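Local atomic coordinates of 33 kDa chaperonin (Thermotoga maritima, PDB entry 1VQ0), a protein that probably acts as a redox-regulated molecular chaperone that keeps thermally unfolding and oxidatively damaged proteins from aggregating irreversibly. Residues A[57-65]-A[179-187]; A[91-99]-A[237-245]. One frame throughout, in Å; residues are numbered along the deposited sequence.

Contact 1 of 2, residues A[57-65]-A[179-187]; sequences IGAALVTPW and IAGGFAVQI
Ile57 reaches down from helix 46-62 onto the Gly181-Gly182 part of strand 176-187, its CD1 lying 3.5 Å from Gly181 N and its CG2 over the peptide between Gly181 and Gly182. Glycine suits position 182 in particular: a CB on Gly182 would point at the helix and crowd Ile57 CG2. One turn on, Leu61 spreads both methyls over the strand, CD2 3.5 Å from Gly182 O and CD1 against the carbonyl carbon of Phe183, while its CB meets Ala184 CB at 4.2 Å. With CG anti to its own carbonyl carbon (chi1 -75°), Leu61 sends that fork down onto the backbone. Trp65 brings its six-membered ring edge to the Ala184 methyl and its CZ3 to 3.1 Å from Gln186 OE1. Ser164 and Arg25 hydrogen-bond the Gln186 amide, and Arg25 also makes a cation-pi contact with Trp65. Beside the strand, Val29 touches both Ile57 and Leu61. Were Ile57 cut back to an alanine, the CD1 and CG2 contacts would go and a gap would probably open over Gly181 and Gly182. Helix and sheet thus join here by apolar packing, with the polar amide at the margin tied down by neighbouring strands.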
loop_
_atom_site.group_PDB
_atom_site.type_symbol
_atom_site.label_atom_id
_atom_site.label_comp_id
_atom_site.label_asym_id
_atom_site.label_seq_id
_atom_site.Cartn_x
_atom_site.Cartn_y
_atom_site.Cartn_z
ATOM N N ILE A 57 -6.122 -17.641 -10.604
ATOM C CA ILE A 57 -7.606 -17.657 -10.622
ATOM C C ILE A 57 -8.141 -16.345 -10.002
ATOM O O ILE A 57 -8.955 -15.661 -10.600
ATOM C CB ILE A 57 -8.152 -18.895 -9.898
ATOM C CG1 ILE A 57 -7.759 -20.161 -10.693
ATOM C CG2 ILE A 57 -9.675 -18.829 -9.708
ATOM C CD1 ILE A 57 -7.744 -21.450 -9.858
ATOM N N GLY A 58 -7.645 -16.019 -8.813
ATOM C CA GLY A 58 -7.933 -14.745 -8.132
ATOM C C GLY A 58 -7.836 -13.559 -9.056
ATOM O O GLY A 58 -8.803 -12.847 -9.240
ATOM N N ALA A 59 -6.658 -13.349 -9.629
ATOM C CA ALA A 59 -6.444 -12.305 -10.629
ATOM C C ALA A 59 -7.473 -12.332 -11.828
ATOM O O ALA A 59 -8.007 -11.287 -12.238
ATOM C CB ALA A 59 -4.998 -12.340 -11.113
ATOM N N ALA A 60 -7.730 -13.521 -12.361
ATOM C CA ALA A 60 -8.691 -13.702 -13.441
ATOM C C ALA A 60 -10.084 -13.290 -13.061
ATOM O O ALA A 60 -10.783 -12.706 -13.853
ATOM C CB ALA A 60 -8.731 -15.111 -13.881
ATOM N N LEU A 61 -10.484 -13.628 -11.841
ATOM C CA LEU A 61 -11.852 -13.354 -11.401
ATOM C C LEU A 61 -12.215 -11.878 -11.364
ATOM O O LEU A 61 -13.407 -11.523 -11.493
ATOM C CB LEU A 61 -12.127 -14.019 -10.043
ATOM C CG LEU A 61 -12.331 -15.542 -10.119
ATOM C CD1 LEU A 61 -12.339 -16.124 -8.732
ATOM C CD2 LEU A 61 -13.583 -15.987 -10.809
ATOM N N VAL A 62 -11.208 -11.006 -11.193
ATOM C CA VAL A 62 -11.451 -9.546 -11.091
ATOM C C VAL A 62 -11.342 -8.897 -12.465
ATOM O O VAL A 62 -11.741 -7.757 -12.608
ATOM C CB VAL A 62 -10.536 -8.797 -10.078
ATOM C CG1 VAL A 62 -10.652 -9.409 -8.647
ATOM C CG2 VAL A 62 -9.104 -8.904 -10.492
ATOM N N THR A 63 -10.865 -9.616 -13.499
ATOM C CA THR A 63 -10.714 -8.974 -14.856
ATOM C C THR A 63 -11.904 -8.197 -15.404
ATOM O O THR A 63 -11.681 -7.171 -16.042
ATOM C CB THR A 63 -10.260 -9.926 -15.965
ATOM O OG1 THR A 63 -11.040 -11.123 -15.952
ATOM C CG2 THR A 63 -8.782 -10.385 -15.729
ATOM N N PRO A 64 -13.142 -8.677 -15.232
ATOM C CA PRO A 64 -14.319 -7.961 -15.839
ATOM C C PRO A 64 -14.514 -6.582 -15.279
ATOM O O PRO A 64 -15.244 -5.804 -15.839
ATOM C CB PRO A 64 -15.509 -8.812 -15.409
ATOM C CG PRO A 64 -14.901 -10.118 -15.054
ATOM C CD PRO A 64 -13.563 -9.885 -14.513
ATOM N N TRP A 65 -13.829 -6.296 -14.168
ATOM C CA TRP A 65 -14.089 -5.099 -13.368
ATOM C C TRP A 65 -12.929 -4.155 -13.362
ATOM O O TRP A 65 -12.991 -3.113 -12.747
ATOM C CB TRP A 65 -14.509 -5.487 -11.949
ATOM C CG TRP A 65 -15.626 -6.477 -11.952
ATOM C CD1 TRP A 65 -16.788 -6.424 -12.728
ATOM C CD2 TRP A 65 -15.710 -7.685 -11.207
ATOM N NE1 TRP A 65 -17.552 -7.541 -12.495
ATOM C CE2 TRP A 65 -16.922 -8.324 -11.563
ATOM C CE3 TRP A 65 -14.889 -8.301 -10.270
ATOM C CZ2 TRP A 65 -17.311 -9.546 -11.016
ATOM C CZ3 TRP A 65 -15.293 -9.526 -9.694
ATOM C CH2 TRP A 65 -16.493 -10.118 -10.068
ATOM N N ILE A 179 -8.435 -29.381 -12.829
ATOM C CA ILE A 179 -9.399 -28.314 -12.560
ATOM C C ILE A 179 -8.585 -27.154 -12.011
ATOM O O ILE A 179 -7.738 -27.364 -11.190
ATOM C CB ILE A 179 -10.392 -28.793 -11.476
ATOM C CG1 ILE A 179 -11.252 -29.932 -12.030
ATOM C CG2 ILE A 179 -11.166 -27.613 -10.900
ATOM C CD1 ILE A 179 -12.362 -30.374 -11.117
ATOM N N ALA A 180 -8.873 -25.955 -12.490
ATOM C CA ALA A 180 -8.340 -24.715 -12.004
ATOM C C ALA A 180 -9.442 -23.657 -12.250
ATOM O O ALA A 180 -9.565 -23.084 -13.345
ATOM C CB ALA A 180 -7.097 -24.366 -12.751
ATOM N N GLY A 181 -10.283 -23.461 -11.242
ATOM C CA GLY A 181 -11.427 -22.593 -11.373
ATOM C C GLY A 181 -11.872 -21.974 -10.081
ATOM O O GLY A 181 -11.329 -22.236 -9.013
ATOM N N GLY A 182 -12.844 -21.079 -10.194
ATOM C CA GLY A 182 -13.433 -20.531 -8.992
ATOM C C GLY A 182 -14.462 -19.477 -9.260
ATOM O O GLY A 182 -14.817 -19.197 -10.410
ATOM N N PHE A 183 -14.970 -18.897 -8.191
ATOM C CA PHE A 183 -15.898 -17.775 -8.377
ATOM C C PHE A 183 -15.655 -16.696 -7.364
ATOM O O PHE A 183 -14.991 -16.932 -6.336
ATOM C CB PHE A 183 -17.353 -18.246 -8.312
ATOM C CG PHE A 183 -17.722 -18.914 -7.023
ATOM C CD1 PHE A 183 -18.009 -18.166 -5.887
ATOM C CD2 PHE A 183 -17.831 -20.314 -6.969
ATOM C CE1 PHE A 183 -18.360 -18.816 -4.693
ATOM C CE2 PHE A 183 -18.132 -20.961 -5.812
ATOM C CZ PHE A 183 -18.429 -20.214 -4.656
ATOM N N ALA A 184 -16.208 -15.527 -7.672
ATOM C CA ALA A 184 -16.219 -14.335 -6.819
ATOM C C ALA A 184 -17.620 -13.743 -6.804
ATOM O O ALA A 184 -18.242 -13.555 -7.858
ATOM C CB ALA A 184 -15.172 -13.275 -7.289
ATOM N N VAL A 185 -18.132 -13.477 -5.598
ATOM C CA VAL A 185 -19.392 -12.725 -5.417
ATOM C C VAL A 185 -19.085 -11.519 -4.506
ATOM O O VAL A 185 -18.473 -11.694 -3.447
ATOM C CB VAL A 185 -20.551 -13.619 -4.850
ATOM C CG1 VAL A 185 -21.874 -12.873 -4.773
ATOM C CG2 VAL A 185 -20.777 -14.848 -5.729
ATOM N N GLN A 186 -19.497 -10.320 -4.960
ATOM C CA GLN A 186 -19.155 -9.029 -4.354
ATOM C C GLN A 186 -20.324 -8.092 -4.280
ATOM O O GLN A 186 -21.100 -7.924 -5.241
ATOM C CB GLN A 186 -18.018 -8.369 -5.141
ATOM C CG GLN A 186 -16.758 -9.251 -5.211
ATOM C CD GLN A 186 -15.455 -8.566 -5.717
ATOM O OE1 GLN A 186 -15.328 -8.249 -6.891
ATOM N NE2 GLN A 186 -14.463 -8.417 -4.814
ATOM N N ILE A 187 -20.464 -7.478 -3.116
ATOM C CA ILE A 187 -21.537 -6.531 -2.884
ATOM C C ILE A 187 -21.027 -5.143 -3.184
ATOM O O ILE A 187 -20.248 -4.575 -2.425
ATOM C CB ILE A 187 -22.096 -6.643 -1.468
ATOM C CG1 ILE A 187 -22.755 -8.022 -1.308
ATOM C CG2 ILE A 187 -23.105 -5.577 -1.263
ATOM C CD1 ILE A 187 -23.196 -8.414 0.146
#

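Contact 2 of 2, residues A[91-99]-A[237-245]; sequences SEFTVRGYV and AEIKYKCDC. With ZN (zinc ion), chain C.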
loop_
_atom_site.group_PDB
_atom_site.type_symbol
_atom_site.label_atom_id
_atom_site.label_comp_id
_atom_site.label_asym_id
_atom_site.label_seq_id
_atom_site.Cartn_x
_atom_site.Cartn_y
_atom_site.Cartn_z
ATOM N N SER A 91 -7.036 -5.811 -18.285
ATOM C CA SER A 91 -8.335 -5.504 -18.839
ATOM C C SER A 91 -8.631 -6.316 -20.136
ATOM O O SER A 91 -9.792 -6.510 -20.472
ATOM C CB SER A 91 -8.482 -4.013 -19.071
ATOM O OG SER A 91 -7.403 -3.523 -19.817
ATOM N N GLU A 92 -7.583 -6.837 -20.797
ATOM C CA GLU A 92 -7.721 -7.680 -21.999
ATOM C C GLU A 92 -7.885 -9.168 -21.657
ATOM O O GLU A 92 -7.677 -10.038 -22.505
ATOM C CB GLU A 92 -6.519 -7.530 -22.962
ATOM C CG GLU A 92 -5.941 -6.137 -23.130
ATOM C CD GLU A 92 -4.867 -5.847 -22.076
ATOM O OE1 GLU A 92 -3.857 -6.613 -22.021
ATOM O OE2 GLU A 92 -5.041 -4.867 -21.295
ATOM N N PHE A 93 -8.223 -9.447 -20.399
ATOM C CA PHE A 93 -8.567 -10.780 -19.935
ATOM C C PHE A 93 -7.380 -11.754 -20.035
ATOM O O PHE A 93 -7.559 -12.977 -20.215
ATOM C CB PHE A 93 -9.799 -11.300 -20.691
ATOM C CG PHE A 93 -11.052 -10.520 -20.413
ATOM C CD1 PHE A 93 -11.750 -10.721 -19.239
ATOM C CD2 PHE A 93 -11.515 -9.567 -21.311
ATOM C CE1 PHE A 93 -12.898 -10.006 -18.971
ATOM C CE2 PHE A 93 -12.691 -8.833 -21.064
ATOM C CZ PHE A 93 -13.381 -9.063 -19.882
ATOM N N THR A 94 -6.151 -11.231 -19.919
ATOM C CA THR A 94 -4.995 -12.102 -19.842
ATOM C C THR A 94 -4.397 -12.145 -18.435
ATOM O O THR A 94 -4.676 -11.300 -17.598
ATOM C CB THR A 94 -3.893 -11.735 -20.885
ATOM O OG1 THR A 94 -3.222 -10.526 -20.497
ATOM C CG2 THR A 94 -4.485 -11.485 -22.273
ATOM N N VAL A 95 -3.579 -13.155 -18.190
ATOM C CA VAL A 95 -2.890 -13.291 -16.925
ATOM C C VAL A 95 -1.421 -13.720 -17.114
ATOM O O VAL A 95 -1.039 -14.259 -18.128
ATOM C CB VAL A 95 -3.548 -14.280 -15.933
ATOM C CG1 VAL A 95 -4.922 -13.836 -15.583
ATOM C CG2 VAL A 95 -3.601 -15.704 -16.486
ATOM N N ARG A 96 -0.639 -13.468 -16.090
ATOM C CA ARG A 96 0.674 -14.039 -15.982
ATOM C C ARG A 96 1.055 -13.999 -14.507
ATOM O O ARG A 96 0.421 -13.320 -13.725
ATOM C CB ARG A 96 1.683 -13.285 -16.847
ATOM C CG ARG A 96 1.786 -11.769 -16.535
ATOM C CD ARG A 96 2.883 -11.082 -17.339
ATOM N NE ARG A 96 3.031 -9.702 -16.957
ATOM C CZ ARG A 96 3.907 -8.849 -17.441
ATOM N NH1 ARG A 96 4.823 -9.243 -18.331
ATOM N NH2 ARG A 96 3.905 -7.590 -16.983
ATOM N N GLY A 97 2.098 -14.710 -14.157
ATOM C CA GLY A 97 2.401 -14.975 -12.757
ATOM C C GLY A 97 3.645 -15.806 -12.528
ATOM O O GLY A 97 4.193 -16.368 -13.467
ATOM N N TYR A 98 4.103 -15.852 -11.284
ATOM C CA TYR A 98 5.327 -16.568 -10.896
ATOM C C TYR A 98 5.385 -16.712 -9.358
ATOM O O TYR A 98 4.665 -16.010 -8.622
ATOM C CB TYR A 98 6.572 -15.858 -11.419
ATOM C CG TYR A 98 6.873 -14.469 -10.809
ATOM C CD1 TYR A 98 6.376 -13.318 -11.377
ATOM C CD2 TYR A 98 7.720 -14.332 -9.688
ATOM C CE1 TYR A 98 6.649 -12.039 -10.819
ATOM C CE2 TYR A 98 8.004 -13.064 -9.118
ATOM C CZ TYR A 98 7.441 -11.924 -9.695
ATOM O OH TYR A 98 7.733 -10.659 -9.205
ATOM N N VAL A 99 6.230 -17.636 -8.897
ATOM C CA VAL A 99 6.488 -17.813 -7.476
ATOM C C VAL A 99 7.972 -17.739 -7.295
ATOM O O VAL A 99 8.720 -18.000 -8.237
ATOM C CB VAL A 99 5.988 -19.130 -6.899
ATOM C CG1 VAL A 99 4.512 -19.259 -7.035
ATOM C CG2 VAL A 99 6.671 -20.344 -7.548
ATOM N N ALA A 237 -15.743 -14.206 -21.445
ATOM C CA ALA A 237 -14.522 -13.876 -22.154
ATOM C C ALA A 237 -13.514 -15.018 -22.019
ATOM O O ALA A 237 -13.584 -15.835 -21.127
ATOM C CB ALA A 237 -13.938 -12.609 -21.611
ATOM N N GLU A 238 -12.534 -15.011 -22.888
ATOM C CA GLU A 238 -11.458 -16.006 -22.876
ATOM C C GLU A 238 -10.311 -15.484 -22.043
ATOM O O GLU A 238 -9.833 -14.368 -22.253
ATOM C CB GLU A 238 -11.005 -16.217 -24.300
ATOM C CG GLU A 238 -10.152 -17.425 -24.591
ATOM C CD GLU A 238 -9.925 -17.611 -26.104
ATOM O OE1 GLU A 238 -10.787 -17.166 -26.911
ATOM O OE2 GLU A 238 -8.862 -18.210 -26.471
ATOM N N ILE A 239 -9.887 -16.274 -21.067
ATOM C CA ILE A 239 -8.695 -15.931 -20.225
ATOM C C ILE A 239 -7.497 -16.586 -20.880
ATOM O O ILE A 239 -7.584 -17.780 -21.222
ATOM C CB ILE A 239 -8.864 -16.434 -18.760
ATOM C CG1 ILE A 239 -10.133 -15.834 -18.138
ATOM C CG2 ILE A 239 -7.634 -16.125 -17.894
ATOM C CD1 ILE A 239 -10.087 -14.331 -17.912
ATOM N N LYS A 240 -6.428 -15.826 -21.122
ATOM C CA LYS A 240 -5.229 -16.411 -21.744
ATOM C C LYS A 240 -4.014 -16.059 -20.942
ATOM O O LYS A 240 -3.924 -14.945 -20.431
ATOM C CB LYS A 240 -4.970 -15.888 -23.185
ATOM C CG LYS A 240 -6.169 -15.662 -24.130
ATOM C CD LYS A 240 -6.349 -16.709 -25.185
ATOM C CE LYS A 240 -5.839 -16.298 -26.581
ATOM N NZ LYS A 240 -6.884 -15.788 -27.574
ATOM N N TYR A 241 -3.074 -17.016 -20.830
ATOM C CA TYR A 241 -1.770 -16.704 -20.297
ATOM C C TYR A 241 -1.088 -15.799 -21.327
ATOM O O TYR A 241 -1.010 -16.142 -22.510
ATOM C CB TYR A 241 -0.933 -17.975 -20.014
ATOM C CG TYR A 241 0.151 -17.761 -19.004
ATOM C CD1 TYR A 241 1.363 -17.241 -19.378
ATOM C CD2 TYR A 241 -0.087 -17.983 -17.663
ATOM C CE1 TYR A 241 2.342 -16.994 -18.442
ATOM C CE2 TYR A 241 0.865 -17.729 -16.711
ATOM C CZ TYR A 241 2.089 -17.244 -17.109
ATOM O OH TYR A 241 3.061 -16.995 -16.166
ATOM N N LYS A 242 -0.582 -14.649 -20.894
ATOM C CA LYS A 242 0.158 -13.801 -21.808
ATOM C C LYS A 242 1.170 -12.916 -21.100
ATOM O O LYS A 242 0.888 -12.367 -20.066
ATOM C CB LYS A 242 -0.798 -12.942 -22.640
ATOM C CG LYS A 242 -0.222 -12.613 -24.013
ATOM C CD LYS A 242 -1.041 -11.550 -24.731
ATOM C CE LYS A 242 -0.195 -10.846 -25.798
ATOM N NZ LYS A 242 -1.031 -10.517 -26.964
ATOM N N CYS A 243 2.346 -12.789 -21.719
ATOM C CA CYS A 243 3.422 -11.920 -21.302
ATOM C C CYS A 243 3.766 -10.936 -22.462
ATOM O O CYS A 243 3.418 -11.184 -23.573
ATOM C CB CYS A 243 4.640 -12.751 -20.951
ATOM S SG CYS A 243 5.872 -11.848 -20.036
ATOM N N ASP A 244 4.403 -9.808 -22.145
ATOM C CA ASP A 244 4.768 -8.781 -23.090
ATOM C C ASP A 244 6.294 -8.739 -23.249
ATOM O O ASP A 244 6.825 -7.839 -23.868
ATOM C CB ASP A 244 4.242 -7.375 -22.660
ATOM C CG ASP A 244 4.924 -6.849 -21.389
ATOM O OD1 ASP A 244 5.620 -7.621 -20.747
ATOM O OD2 ASP A 244 4.831 -5.692 -20.946
ATOM N N CYS A 245 7.022 -9.682 -22.673
ATOM C CA CYS A 245 8.453 -9.697 -22.940
ATOM C C CYS A 245 8.723 -10.029 -24.416
ATOM O O CYS A 245 7.904 -10.607 -25.126
ATOM C CB CYS A 245 9.169 -10.689 -22.047
ATOM S SG CYS A 245 8.852 -12.430 -22.446
HETATM ZN ZN ZN C . 7.819 -13.059 -20.426
HETATM O O HOH W 1 -7.796 -12.838 -23.670
HETATM O O HOH W 2 -1.208 -10.989 -18.646
#
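Arg96 sends one guanidinium nitrogen to a zinc-bound thiolate: NH1 lies 3.3 Å from Cys243 SG, in the guanidinium plane at its edge, in a weak hydrogen bond. The same NH1 forms a salt bridge with Asp244 OD1 at 3.0 Å, its hydrogen bond bent and weak, the guanidinium and carboxylate planes nearly perpendicular. Both sit where a parallel strand pair of the large mixed sheet, 94-99 beside 235-241, runs out into the four-cysteine zinc site of Hsp33. Cys243 and Cys245 supply two thiolates, Cys275 and Cys278 the others; the positive arginine would probably ease the negative charge gathered on the sulfurs. Arg96 reaches so far because its chain is extended from CG to NE, its CB and CD passing Lys242 O; Gln88 takes its NH2, and Arg71 grips the other oxygen of Asp244.

The strands are joined by a parallel ladder in which Phe93 O receives Lys240 N, Lys240 O receives Val95 N, and Val95 O receives Lys242 N at 2.8 Å, the straightest of the three at 167°. Thr94 pairs with Lys240, and its CB packs on Lys242 CB; a water links Thr94 OG1, also hydrogen-bonded to Thr90 OG1, to Lys242 O. On the other face Val95 packs between Ile239 and Tyr241. The Tyr241 ring, its CG anti to the backbone N (chi1 -157°), lies along the neighbouring strand with Arg96 CA over its face, a CH-pi contact. Its hydroxyl accepts from Gly97 N at 3.2 Å and is also hydrogen-bonded to Trp277 O, joining the sheet to the zinc-binding region. At the far end alanine suits the place beside Phe93, its small methyl able to stand over the ring centre: Ala237 CB is 3.6 Å from the Phe93 centroid and 6° off the normal.

In the fold
Contacts 1 and 2 lie on one mixed sheet, their centres about 14 Å apart. Contact 1 packs the end of helix 46-62 on strand 176-187, whereas contact 2 pairs strand 94-99 with 235-241; strands 13-19 and 24-30 lie between the two regions in the sheet. The two contacts touch through the last turn of the helix and the residues just after it: Thr63 OG1 comes 3.4 Å from Phe93 CD1 and 3.9 Å from Ile239 CD1, and Ala60 CB lies 4.3 Å from Ile239 CG2. The helix thus has one side on contact 1 and another against contact 2. The zinc ion, with Cys243 and Cys245, belongs to contact 2 alone, at the end remote from this meeting point.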